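PDB 3LEW: SusD-like carbohydrate binding protein from Bacteroides vulgatus, which probably binds carbohydrate at the cell outer membrane for nutrient uptake as a SusD-family protein. Local coordinates for residues 416-421 / 461-466; 53-58 / 407-412; 71-76 / 453-458; 134-139 / 468-473. One frame throughout, in Å; residues are numbered along the deposited sequence. Where two conformers were deposited one is given.

Contact 1 (416-421 / 461-466); sequences QQTVVR and FCPNSK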
loop_
_atom_site.group_PDB
_atom_site.type_symbol
_atom_site.label_atom_id
_atom_site.label_comp_id
_atom_site.label_asym_id
_atom_site.label_seq_id
_atom_site.Cartn_x
_atom_site.Cartn_y
_atom_site.Cartn_z
ATOM N N GLN A 416 -1.290 -1.809 16.304
ATOM C CA GLN A 416 -0.759 -2.782 17.286
ATOM C C GLN A 416 -1.640 -4.023 17.341
ATOM O O GLN A 416 -1.957 -4.552 18.413
ATOM C CB GLN A 416 -0.543 -2.155 18.663
ATOM C CG GLN A 416 0.467 -1.030 18.646
ATOM C CD GLN A 416 0.778 -0.519 20.019
ATOM O OE1 GLN A 416 1.312 -1.260 20.889
ATOM N NE2 GLN A 416 0.424 0.729 20.262
ATOM N N GLN A 417 -2.015 -4.507 16.161
ATOM C CA GLN A 417 -2.835 -5.684 16.077
ATOM C C GLN A 417 -1.979 -6.895 15.830
ATOM O O GLN A 417 -0.772 -6.773 15.619
ATOM C CB GLN A 417 -3.890 -5.493 14.981
ATOM C CG GLN A 417 -5.032 -4.577 15.413
ATOM C CD GLN A 417 -6.037 -4.437 14.307
ATOM O OE1 GLN A 417 -5.757 -3.812 13.278
ATOM N NE2 GLN A 417 -7.211 -5.051 14.488
ATOM N N THR A 418 -2.593 -8.081 15.921
ATOM C CA THR A 418 -1.889 -9.291 15.542
ATOM C C THR A 418 -2.432 -9.865 14.252
ATOM O O THR A 418 -3.607 -9.747 13.922
ATOM C CB THR A 418 -1.916 -10.361 16.628
ATOM O OG1 THR A 418 -1.030 -11.435 16.249
ATOM C CG2 THR A 418 -3.362 -10.887 16.898
ATOM N N VAL A 419 -1.540 -10.467 13.470
ATOM C CA VAL A 419 -1.912 -11.319 12.345
ATOM C C VAL A 419 -2.750 -12.459 12.874
ATOM O O VAL A 419 -2.427 -13.012 13.921
ATOM C CB VAL A 419 -0.647 -11.927 11.689
ATOM C CG1 VAL A 419 -0.999 -13.140 10.764
ATOM C CG2 VAL A 419 0.092 -10.851 10.944
ATOM N N VAL A 420 -3.811 -12.833 12.172
ATOM C CA VAL A 420 -4.669 -13.941 12.588
ATOM C C VAL A 420 -4.857 -14.851 11.367
ATOM O O VAL A 420 -5.213 -14.380 10.270
ATOM C CB VAL A 420 -6.077 -13.457 13.075
ATOM C CG1 VAL A 420 -6.987 -14.657 13.413
ATOM C CG2 VAL A 420 -5.932 -12.551 14.299
ATOM N N ARG A 421 -4.585 -16.134 11.559
ATOM C CA ARG A 421 -4.676 -17.135 10.477
ATOM C C ARG A 421 -5.157 -18.476 10.996
ATOM O O ARG A 421 -4.426 -19.184 11.710
ATOM C CB ARG A 421 -3.318 -17.349 9.811
ATOM C CG ARG A 421 -2.808 -16.091 9.065
ATOM C CD ARG A 421 -1.541 -16.358 8.355
ATOM N NE ARG A 421 -1.038 -15.153 7.675
ATOM C CZ ARG A 421 0.142 -15.111 7.076
ATOM N NH1 ARG A 421 0.942 -16.176 7.117
ATOM N NH2 ARG A 421 0.554 -14.004 6.462
ATOM N N PHE A 461 1.783 -15.762 16.649
ATOM C CA PHE A 461 1.588 -14.415 16.138
ATOM C C PHE A 461 1.168 -13.530 17.304
ATOM O O PHE A 461 0.419 -13.957 18.172
ATOM C CB PHE A 461 0.447 -14.385 15.141
ATOM C CG PHE A 461 0.722 -15.105 13.860
ATOM C CD1 PHE A 461 1.949 -15.013 13.228
ATOM C CD2 PHE A 461 -0.296 -15.871 13.261
ATOM C CE1 PHE A 461 2.189 -15.656 12.007
ATOM C CE2 PHE A 461 -0.048 -16.507 12.053
ATOM C CZ PHE A 461 1.183 -16.388 11.428
ATOM N N CYS A 462 1.712 -12.332 17.349
ATOM C CA CYS A 462 1.413 -11.395 18.428
ATOM C C CYS A 462 1.569 -9.968 17.888
ATOM O O CYS A 462 2.122 -9.756 16.801
ATOM C CB CYS A 462 2.382 -11.632 19.595
ATOM S SG CYS A 462 4.097 -11.282 19.267
ATOM N N PRO A 463 1.043 -8.970 18.621
ATOM C CA PRO A 463 1.336 -7.610 18.229
ATOM C C PRO A 463 2.818 -7.242 18.383
ATOM O O PRO A 463 3.561 -7.809 19.181
ATOM C CB PRO A 463 0.480 -6.760 19.208
ATOM C CG PRO A 463 -0.488 -7.712 19.811
ATOM C CD PRO A 463 0.171 -9.033 19.812
ATOM N N ASN A 464 3.240 -6.281 17.580
ATOM C CA ASN A 464 4.538 -5.663 17.756
ATOM C C ASN A 464 5.696 -6.658 17.659
ATOM O O ASN A 464 6.670 -6.607 18.435
ATOM C CB ASN A 464 4.587 -4.900 19.068
ATOM C CG ASN A 464 3.576 -3.755 19.153
ATOM O OD1 ASN A 464 3.237 -3.107 18.157
ATOM N ND2 ASN A 464 3.096 -3.497 20.374
ATOM N N SER A 465 5.592 -7.571 16.713
ATOM C CA SER A 465 6.663 -8.550 16.456
ATOM C C SER A 465 7.756 -7.970 15.588
ATOM O O SER A 465 7.465 -7.274 14.617
ATOM C CB SER A 465 6.065 -9.779 15.744
ATOM O OG SER A 465 7.067 -10.710 15.332
ATOM N N LYS A 466 9.000 -8.365 15.875
ATOM C CA LYS A 466 10.129 -8.090 14.983
ATOM C C LYS A 466 9.873 -8.522 13.552
ATOM O O LYS A 466 10.411 -7.939 12.637
ATOM C CB LYS A 466 11.423 -8.770 15.503
ATOM C CG LYS A 466 11.488 -10.268 15.359
ATOM C CD LYS A 466 12.668 -10.860 16.172
ATOM C CE LYS A 466 12.834 -12.356 15.900
ATOM N NZ LYS A 466 13.916 -13.014 16.738
HETATM O O HOH W 1 1.337 -5.046 15.752
#
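N464 reaches Q416 amide to amide: its ND2 donates a nearly straight hydrogen bond (174°) of 2.9 Å to Q416 OE1, in the carbonyl plane and on a lone pair. At the other end V419 CG1, anti to the backbone N (chi1 164°), sits over the centre of the F461 ring, 3.8 Å from its centroid, in a CH-pi contact. The extended R421 chain crosses the same ring, with CD 4.0 Å from F461 CE2. Between these ends P463 packs on the opposing backbone, its CA making a CH...O contact of 3.5 Å with Q417 O. Water 1 joins the backbones, donating to Q417 O and accepting from N464 N. No direct backbone bond links the segments, which run roughly antiparallel as irregular loops. T418 OG1 donates back to V419 O at 3.1 Å, from above the carbonyl plane. Further out, a Schellman motif at Q416 turns the chain out of its helix, the R421 guanidinium is fixed by the carbonyls of G56, N71 and F452, and F461 meets F455 edge-to-face. The pair thus joins the loop between helix 408-414 and strand 429-434 to the one between strand 440-448 and helix 474-479.

Contact 2 (53-58 / 407-412); sequences DAMGSD and FSLIDI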
loop_
_atom_site.group_PDB
_atom_site.type_symbol
_atom_site.label_atom_id
_atom_site.label_comp_id
_atom_site.label_asym_id
_atom_site.label_seq_id
_atom_site.Cartn_x
_atom_site.Cartn_y
_atom_site.Cartn_z
ATOM N N ASP A 53 0.619 -7.035 1.925
ATOM C CA ASP A 53 -0.542 -7.900 1.980
ATOM C C ASP A 53 -0.199 -9.340 2.245
ATOM O O ASP A 53 -0.958 -10.026 2.929
ATOM C CB ASP A 53 -1.378 -7.739 0.682
ATOM C CG ASP A 53 -2.053 -6.380 0.608
ATOM O OD1 ASP A 53 -2.468 -5.826 1.669
ATOM O OD2 ASP A 53 -2.194 -5.859 -0.512
ATOM N N ALA A 54 0.927 -9.838 1.710
ATOM C CA ALA A 54 1.378 -11.180 2.016
ATOM C C ALA A 54 1.635 -11.333 3.516
ATOM O O ALA A 54 1.462 -12.407 4.084
ATOM C CB ALA A 54 2.672 -11.540 1.190
HETATM N N MSE A 55 1.990 -10.240 4.169
HETATM C CA MSE A 55 2.275 -10.266 5.605
HETATM C C MSE A 55 1.033 -9.938 6.498
HETATM O O MSE A 55 1.183 -9.491 7.640
HETATM C CB MSE A 55 3.441 -9.301 5.801
HETATM C CG MSE A 55 4.739 -9.844 5.167
HETATM SE SE MSE A 55 6.141 -8.564 5.122
HETATM C CE MSE A 55 6.584 -8.416 7.009
ATOM N N GLY A 56 -0.167 -10.253 5.994
ATOM C CA GLY A 56 -1.387 -9.958 6.674
ATOM C C GLY A 56 -2.199 -11.218 6.964
ATOM O O GLY A 56 -1.693 -12.364 6.869
ATOM N N SER A 57 -3.450 -11.001 7.320
ATOM C CA SER A 57 -4.329 -12.078 7.728
ATOM C C SER A 57 -5.139 -12.637 6.601
ATOM O O SER A 57 -5.811 -13.651 6.810
ATOM C CB SER A 57 -5.290 -11.562 8.823
ATOM O OG SER A 57 -4.546 -11.167 9.987
ATOM N N ASP A 58 -5.174 -11.949 5.458
ATOM C CA ASP A 58 -6.206 -12.248 4.445
ATOM C C ASP A 58 -5.738 -12.864 3.136
ATOM O O ASP A 58 -6.578 -13.142 2.208
ATOM C CB ASP A 58 -7.006 -10.989 4.163
ATOM C CG ASP A 58 -7.591 -10.396 5.432
ATOM O OD1 ASP A 58 -8.107 -11.217 6.228
ATOM O OD2 ASP A 58 -7.442 -9.159 5.642
ATOM N N PHE A 407 -2.141 -2.558 2.221
ATOM C CA PHE A 407 -2.344 -1.970 3.534
ATOM C C PHE A 407 -2.299 -2.973 4.691
ATOM O O PHE A 407 -2.269 -2.535 5.841
ATOM C CB PHE A 407 -3.708 -1.279 3.589
ATOM C CG PHE A 407 -3.865 -0.140 2.620
ATOM C CD1 PHE A 407 -3.470 1.130 2.958
ATOM C CD2 PHE A 407 -4.418 -0.348 1.361
ATOM C CE1 PHE A 407 -3.611 2.177 2.049
ATOM C CE2 PHE A 407 -4.589 0.705 0.452
ATOM C CZ PHE A 407 -4.196 1.972 0.818
ATOM N N SER A 408 -2.314 -4.282 4.438
ATOM C CA SER A 408 -2.547 -5.199 5.576
ATOM C C SER A 408 -1.504 -5.057 6.685
ATOM O O SER A 408 -1.846 -4.892 7.849
ATOM C CB SER A 408 -2.613 -6.675 5.164
ATOM O OG SER A 408 -3.618 -6.930 4.169
ATOM N N LEU A 409 -0.219 -5.100 6.326
ATOM C CA LEU A 409 0.856 -4.979 7.343
ATOM C C LEU A 409 0.863 -3.595 7.950
ATOM O O LEU A 409 1.177 -3.425 9.118
ATOM C CB LEU A 409 2.214 -5.245 6.710
ATOM C CG LEU A 409 3.456 -5.148 7.624
ATOM C CD1 LEU A 409 3.479 -6.275 8.705
ATOM C CD2 LEU A 409 4.757 -5.182 6.748
ATOM N N ILE A 410 0.554 -2.580 7.138
ATOM C CA ILE A 410 0.604 -1.186 7.618
ATOM C C ILE A 410 -0.408 -0.966 8.724
ATOM O O ILE A 410 -0.116 -0.376 9.753
ATOM C CB ILE A 410 0.286 -0.188 6.452
ATOM C CG1 ILE A 410 1.309 -0.361 5.305
ATOM C CG2 ILE A 410 0.117 1.242 6.997
ATOM C CD1 ILE A 410 2.763 -0.263 5.694
ATOM N N ASP A 411 -1.559 -1.593 8.577
ATOM C CA ASP A 411 -2.606 -1.557 9.603
ATOM C C ASP A 411 -2.250 -2.371 10.830
ATOM O O ASP A 411 -2.481 -1.920 11.941
ATOM C CB ASP A 411 -3.930 -2.027 9.048
ATOM C CG ASP A 411 -4.581 -1.004 8.123
ATOM O OD1 ASP A 411 -4.152 0.190 8.029
ATOM O OD2 ASP A 411 -5.560 -1.402 7.447
ATOM N N ILE A 412 -1.669 -3.563 10.634
ATOM C CA ILE A 412 -1.201 -4.414 11.743
ATOM C C ILE A 412 -0.202 -3.643 12.637
ATOM O O ILE A 412 -0.291 -3.640 13.885
ATOM C CB ILE A 412 -0.600 -5.731 11.177
ATOM C CG1 ILE A 412 -1.780 -6.640 10.764
ATOM C CG2 ILE A 412 0.304 -6.473 12.217
ATOM C CD1 ILE A 412 -1.415 -7.829 9.884
HETATM O O HOH W 2 -4.600 -4.190 1.857
HETATM O O HOH W 3 -3.585 -9.873 4.148
#
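D53 holds CG anti to its carbonyl carbon (chi1 -69°), which swings the carboxylate round to the start of helix 408-414, while L409 sets CG anti to its backbone N (chi1 179°) and M55, a selenomethionine, bends at chi3 (70°). D53 OD1 takes the S408 N-H at 3.2 Å, nearly along its own C-O axis, and a weak bond from F407 N at 3.3 Å. Water 2 also donates to OD1 and accepts from F407 N. A carboxylate so placed, at the amino end of a helix, would be expected to remain charged. The contact sets the carboxyl end of helix 46-54 against the opening turn of helix 408-414, two elements far apart in sequence that meet in the buried helical part of this SusD-family fold. Past the helix end, G56 brings its CA to 3.8 Å from S408 CB and 3.9 Å from I412 CD1. The M55 methyl CE rests on L409 CD2 at 3.7 Å, the two side chains lying side by side and pointing the same way. M55 O is buried without a polar partner in the model, and I412 CD1 lies 3.8 Å from it. Water 3 donates to D53 O and S408 OG and accepts from D58 N.

Contact 3 (71-76 / 453-458); sequences NEFSAI and FNFPDK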
loop_
_atom_site.group_PDB
_atom_site.type_symbol
_atom_site.label_atom_id
_atom_site.label_comp_id
_atom_site.label_asym_id
_atom_site.label_seq_id
_atom_site.Cartn_x
_atom_site.Cartn_y
_atom_site.Cartn_z
ATOM N N ASN A 71 4.815 -14.358 2.859
ATOM C CA ASN A 71 3.668 -14.943 3.536
ATOM C C ASN A 71 4.108 -15.663 4.817
ATOM O O ASN A 71 3.356 -15.700 5.783
ATOM C CB ASN A 71 2.908 -15.844 2.563
ATOM C CG ASN A 71 1.458 -16.132 2.959
ATOM O OD1 ASN A 71 1.011 -17.283 2.811
ATOM N ND2 ASN A 71 0.690 -15.099 3.353
ATOM N N GLU A 72 5.315 -16.214 4.814
ATOM C CA GLU A 72 5.926 -16.918 5.942
ATOM C C GLU A 72 6.532 -15.997 7.009
ATOM O O GLU A 72 6.939 -16.470 8.103
ATOM C CB GLU A 72 7.107 -17.742 5.433
ATOM C CG GLU A 72 6.786 -18.836 4.490
ATOM C CD GLU A 72 7.974 -19.718 4.235
ATOM O OE1 GLU A 72 9.108 -19.210 4.120
ATOM O OE2 GLU A 72 7.783 -20.938 4.167
ATOM N N PHE A 73 6.659 -14.717 6.670
ATOM C CA PHE A 73 7.333 -13.689 7.495
ATOM C C PHE A 73 8.854 -13.791 7.526
ATOM O O PHE A 73 9.515 -13.189 8.393
ATOM C CB PHE A 73 6.751 -13.599 8.923
ATOM C CG PHE A 73 5.333 -13.126 8.956
ATOM C CD1 PHE A 73 5.023 -11.785 8.959
ATOM C CD2 PHE A 73 4.310 -14.031 8.998
ATOM C CE1 PHE A 73 3.692 -11.353 8.964
ATOM C CE2 PHE A 73 3.026 -13.632 9.007
ATOM C CZ PHE A 73 2.694 -12.287 8.987
ATOM N N SER A 74 9.445 -14.548 6.607
ATOM C CA SER A 74 10.912 -14.620 6.603
ATOM C C SER A 74 11.621 -13.596 5.681
ATOM O O SER A 74 12.806 -13.300 5.922
ATOM C CB SER A 74 11.376 -16.032 6.294
ATOM O OG SER A 74 11.112 -16.332 4.972
ATOM N N ALA A 75 10.913 -13.075 4.655
ATOM C CA ALA A 75 11.514 -12.244 3.595
ATOM C C ALA A 75 12.046 -10.883 4.071
ATOM O O ALA A 75 13.193 -10.535 3.812
ATOM C CB ALA A 75 10.511 -12.016 2.442
ATOM N N ILE A 76 11.219 -10.120 4.771
ATOM C CA ILE A 76 11.591 -8.760 5.139
ATOM C C ILE A 76 12.554 -8.781 6.344
ATOM O O ILE A 76 13.611 -8.158 6.302
ATOM C CB ILE A 76 10.319 -7.903 5.378
ATOM C CG1 ILE A 76 9.517 -7.756 4.060
ATOM C CG2 ILE A 76 10.677 -6.498 5.952
ATOM C CD1 ILE A 76 10.217 -6.846 3.001
ATOM N N PHE A 453 1.086 -20.592 9.933
ATOM C CA PHE A 453 0.237 -20.282 11.102
ATOM C C PHE A 453 0.966 -19.661 12.324
ATOM O O PHE A 453 0.358 -19.416 13.375
ATOM C CB PHE A 453 -0.421 -21.596 11.569
ATOM C CG PHE A 453 -1.280 -22.212 10.519
ATOM C CD1 PHE A 453 -2.482 -21.630 10.182
ATOM C CD2 PHE A 453 -0.846 -23.318 9.815
ATOM C CE1 PHE A 453 -3.283 -22.166 9.166
ATOM C CE2 PHE A 453 -1.664 -23.864 8.807
ATOM C CZ PHE A 453 -2.869 -23.271 8.500
ATOM N N ASN A 454 2.262 -19.469 12.177
ATOM C CA ASN A 454 3.102 -18.887 13.226
ATOM C C ASN A 454 4.316 -18.278 12.577
ATOM O O ASN A 454 4.484 -18.366 11.357
ATOM C CB ASN A 454 3.511 -19.965 14.227
ATOM C CG ASN A 454 3.993 -21.206 13.542
ATOM O OD1 ASN A 454 3.239 -22.178 13.410
ATOM N ND2 ASN A 454 5.212 -21.170 13.034
ATOM N N PHE A 455 5.143 -17.593 13.380
ATOM C CA PHE A 455 6.331 -16.960 12.876
ATOM C C PHE A 455 7.419 -18.001 12.621
ATOM O O PHE A 455 7.289 -19.129 13.100
ATOM C CB PHE A 455 6.823 -15.897 13.861
ATOM C CG PHE A 455 5.960 -14.706 13.934
ATOM C CD1 PHE A 455 5.647 -13.972 12.777
ATOM C CD2 PHE A 455 5.489 -14.242 15.155
ATOM C CE1 PHE A 455 4.867 -12.806 12.853
ATOM C CE2 PHE A 455 4.721 -13.075 15.242
ATOM C CZ PHE A 455 4.405 -12.351 14.061
ATOM N N PRO A 456 8.473 -17.656 11.858
ATOM C CA PRO A 456 9.474 -18.667 11.501
ATOM C C PRO A 456 10.147 -19.365 12.680
ATOM O O PRO A 456 10.539 -20.520 12.556
ATOM C CB PRO A 456 10.509 -17.852 10.718
ATOM C CG PRO A 456 9.757 -16.833 10.085
ATOM C CD PRO A 456 8.680 -16.431 11.061
ATOM N N ASP A 457 10.266 -18.695 13.823
ATOM C CA ASP A 457 10.893 -19.331 14.995
ATOM C C ASP A 457 9.865 -20.036 15.918
ATOM O O ASP A 457 10.130 -20.304 17.114
ATOM C CB ASP A 457 11.673 -18.286 15.758
ATOM C CG ASP A 457 10.790 -17.339 16.524
ATOM O OD1 ASP A 457 9.591 -17.208 16.178
ATOM O OD2 ASP A 457 11.315 -16.720 17.484
ATOM N N LYS A 458 8.690 -20.296 15.349
ATOM C CA LYS A 458 7.547 -20.970 15.989
ATOM C C LYS A 458 6.893 -20.119 17.078
ATOM O O LYS A 458 6.047 -20.605 17.817
ATOM C CB LYS A 458 7.943 -22.342 16.550
ATOM C CG LYS A 458 8.636 -23.233 15.538
ATOM C CD LYS A 458 7.802 -23.450 14.288
ATOM C CE LYS A 458 7.914 -24.916 13.795
ATOM N NZ LYS A 458 9.318 -25.461 13.901
HETATM O O HOH W 4 6.406 -18.734 9.453
#
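A helix C-cap, a Schellman motif with F73 at positive phi just beyond helix 68-71, faces a type I beta turn from F455 to K458. The aromatic part is a T-shaped (edge-to-face) pair in which F455 turns its edge to the face of F73, the centroids 5.2 Å apart and the planes at 82°. F455 CE1 stands over the middle of the F73 ring, and its neighbour CD1 is 3.9 Å from F73 CG. F455 also stacks on Y467, so F73 joins an aromatic cluster of the loop before helix 474-479. Aliphatic packing comes from P456, whose CD touches F73 CB at 4.0 Å; the same CD also lies 3.4 Å from E72 O, and P456 CG lies 4.2 Å from S74 CB. P456 is exposed, whereas F73 and F455 are buried, so the contact runs from the surface inward. Polar links are indirect, for no hydrogen bond passes straight between the segments: water 4 donates to E72 O and to N454 O, each at 2.7 Å. Within 453-458, F455 O is gripped twice, by K458 N at 2.9 Å, which closes the turn, and by N454 ND2 at 2.9 Å (162°), which arrives 35° above the carbonyl plane.

Contact 4 (134-139 / 468-473); sequences SCYSFA and YLYRIT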
loop_
_atom_site.group_PDB
_atom_site.type_symbol
_atom_site.label_atom_id
_atom_site.label_comp_id
_atom_site.label_asym_id
_atom_site.label_seq_id
_atom_site.Cartn_x
_atom_site.Cartn_y
_atom_site.Cartn_z
ATOM N N SER A 134 5.970 4.464 8.388
ATOM C CA SER A 134 4.901 3.469 8.593
ATOM C C SER A 134 5.354 2.024 8.554
ATOM O O SER A 134 4.585 1.157 8.993
ATOM C CB SER A 134 3.756 3.694 7.589
ATOM O OG SER A 134 4.164 3.554 6.233
ATOM N N CYS A 135 6.546 1.722 8.021
ATOM C CA CYS A 135 7.063 0.367 7.810
ATOM C C CYS A 135 8.318 -0.005 8.629
ATOM O O CYS A 135 8.605 -1.159 8.810
ATOM C CB CYS A 135 7.456 0.208 6.341
ATOM S SG CYS A 135 6.064 0.170 5.201
ATOM N N TYR A 136 9.114 0.990 9.029
ATOM C CA TYR A 136 10.432 0.752 9.656
ATOM C C TYR A 136 10.476 0.895 11.187
ATOM O O TYR A 136 11.560 0.778 11.815
ATOM C CB TYR A 136 11.492 1.682 9.023
ATOM C CG TYR A 136 11.912 1.283 7.630
ATOM C CD1 TYR A 136 11.047 1.431 6.525
ATOM C CD2 TYR A 136 13.126 0.667 7.415
ATOM C CE1 TYR A 136 11.410 1.040 5.213
ATOM C CE2 TYR A 136 13.495 0.262 6.132
ATOM C CZ TYR A 136 12.618 0.441 5.039
ATOM O OH TYR A 136 13.036 0.055 3.830
ATOM N N SER A 137 9.319 1.148 11.787
ATOM C CA SER A 137 9.199 1.269 13.228
ATOM C C SER A 137 7.808 0.762 13.628
ATOM O O SER A 137 6.857 0.780 12.832
ATOM C CB SER A 137 9.283 2.721 13.660
ATOM O OG SER A 137 10.442 3.426 13.205
ATOM N N PHE A 138 7.691 0.344 14.872
ATOM C CA PHE A 138 6.374 0.091 15.459
ATOM C C PHE A 138 5.598 1.412 15.605
ATOM O O PHE A 138 6.138 2.526 15.360
ATOM C CB PHE A 138 6.482 -0.638 16.817
ATOM C CG PHE A 138 7.139 -1.982 16.717
ATOM C CD1 PHE A 138 6.591 -2.969 15.901
ATOM C CD2 PHE A 138 8.304 -2.258 17.415
ATOM C CE1 PHE A 138 7.166 -4.220 15.810
ATOM C CE2 PHE A 138 8.912 -3.502 17.319
ATOM C CZ PHE A 138 8.320 -4.494 16.530
ATOM N N ALA A 139 4.316 1.275 15.911
ATOM C CA ALA A 139 3.379 2.425 15.976
ATOM C C ALA A 139 3.964 3.590 16.772
ATOM O O ALA A 139 4.696 3.406 17.766
ATOM C CB ALA A 139 2.057 1.996 16.579
ATOM N N TYR A 468 7.343 -8.068 11.749
ATOM C CA TYR A 468 6.527 -7.119 11.008
ATOM C C TYR A 468 7.322 -5.989 10.366
ATOM O O TYR A 468 6.815 -5.353 9.483
ATOM C CB TYR A 468 5.464 -6.498 11.913
ATOM C CG TYR A 468 4.457 -7.453 12.531
ATOM C CD1 TYR A 468 4.071 -8.635 11.878
ATOM C CD2 TYR A 468 3.761 -7.100 13.691
ATOM C CE1 TYR A 468 3.139 -9.490 12.447
ATOM C CE2 TYR A 468 2.830 -7.985 14.298
ATOM C CZ TYR A 468 2.486 -9.156 13.635
ATOM O OH TYR A 468 1.548 -10.039 14.179
ATOM N N LEU A 469 8.519 -5.679 10.869
ATOM C CA LEU A 469 9.164 -4.429 10.411
ATOM C C LEU A 469 10.125 -4.558 9.254
ATOM O O LEU A 469 10.928 -5.521 9.187
ATOM C CB LEU A 469 9.885 -3.749 11.567
ATOM C CG LEU A 469 9.084 -3.399 12.802
ATOM C CD1 LEU A 469 10.037 -2.639 13.819
ATOM C CD2 LEU A 469 7.887 -2.587 12.432
ATOM N N TYR A 470 10.089 -3.571 8.357
ATOM C CA TYR A 470 11.178 -3.420 7.379
ATOM C C TYR A 470 12.426 -2.965 8.157
ATOM O O TYR A 470 12.314 -2.404 9.269
ATOM C CB TYR A 470 10.846 -2.404 6.307
ATOM C CG TYR A 470 9.825 -2.857 5.253
ATOM C CD1 TYR A 470 8.522 -3.198 5.590
ATOM C CD2 TYR A 470 10.157 -2.811 3.907
ATOM C CE1 TYR A 470 7.547 -3.546 4.581
ATOM C CE2 TYR A 470 9.232 -3.161 2.922
ATOM C CZ TYR A 470 7.940 -3.538 3.268
ATOM O OH TYR A 470 7.051 -3.838 2.234
ATOM N N ARG A 471 13.589 -3.317 7.637
ATOM C CA ARG A 471 14.876 -3.101 8.298
ATOM C C ARG A 471 15.854 -2.253 7.505
ATOM O O ARG A 471 16.030 -2.384 6.311
ATOM C CB ARG A 471 15.517 -4.466 8.558
ATOM C CG ARG A 471 14.634 -5.366 9.419
ATOM C CD ARG A 471 15.308 -6.678 9.753
ATOM N NE ARG A 471 16.479 -6.493 10.610
ATOM C CZ ARG A 471 17.192 -7.474 11.149
ATOM N NH1 ARG A 471 16.878 -8.751 10.918
ATOM N NH2 ARG A 471 18.243 -7.176 11.937
ATOM N N ILE A 472 16.544 -1.373 8.213
ATOM C CA ILE A 472 17.692 -0.684 7.646
ATOM C C ILE A 472 18.643 -1.758 7.095
ATOM O O ILE A 472 18.857 -2.834 7.720
ATOM C CB ILE A 472 18.364 0.202 8.710
ATOM C CG1 ILE A 472 17.376 1.278 9.198
ATOM C CG2 ILE A 472 19.645 0.782 8.162
ATOM C CD1 ILE A 472 17.722 1.999 10.500
ATOM N N THR A 473 19.173 -1.504 5.900
ATOM C CA THR A 473 20.033 -2.485 5.197
ATOM C C THR A 473 21.372 -2.710 5.859
ATOM O O THR A 473 21.899 -1.818 6.568
ATOM C CB THR A 473 20.304 -2.049 3.754
ATOM O OG1 THR A 473 20.990 -0.789 3.743
ATOM C CG2 THR A 473 18.969 -1.977 2.931
HETATM O O HOH W 5 15.188 -1.488 3.822
#
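One direct hydrogen bond joins the backbones: Y470 N donates to C135 O at 2.9 Å (149°), in the carbonyl plane, so the carbonyl of the last residue of helix 111-135 is satisfied by the crossing chain. The CH-pi contacts lie to both sides of that bond along 468-473. Y470 CB sits 3.5 Å from the centroid of the Y136 ring, almost on its normal, and L469 CD1 stands over the F138 ring in the same manner at 3.7 Å. The second methyl of L469, CD2, touches S137 O at 3.5 Å. In this way the turn leaving helix 111-135, in the N-terminal helical part of the SusD fold, is packed against the loop that runs on to T473, the N-cap of helix 474-479. The Y136 and Y470 rings are oblique to each other, at 41°. C135 CB presses on Y470 CD1 at 3.6 Å, and its SG makes an oblique sulfur-aromatic contact with that ring, 4.5 Å from the centroid. The hydroxyls are held from outside, Y470 OH by N52 and Y136 OH by S86. Water 5, in the plane of the Y136 ring, accepts from Y136 OH at 2.6 Å and donates to R471 O.

In the fold
From the N terminus, residues 53-58, 71-76 and 134-139 each open a loop of more than 300 residues. Contact 2 closes first, at 407-412, contact 3 at 453-458 and contact 4 at 468-473, so these three cross one another. Contact 1 opens at 416-421, after contact 2 has closed, and ends at 461-466; it crosses contact 3 and is nested within contact 4. Together they tie helices 46-54, 68-71 and 111-135 to helix 408-414 and the long loop before helix 474-479. R421 joins contact 1 to contacts 2 and 3, while the Y468 hydroxyl connects contact 4 to V419 N of contact 1.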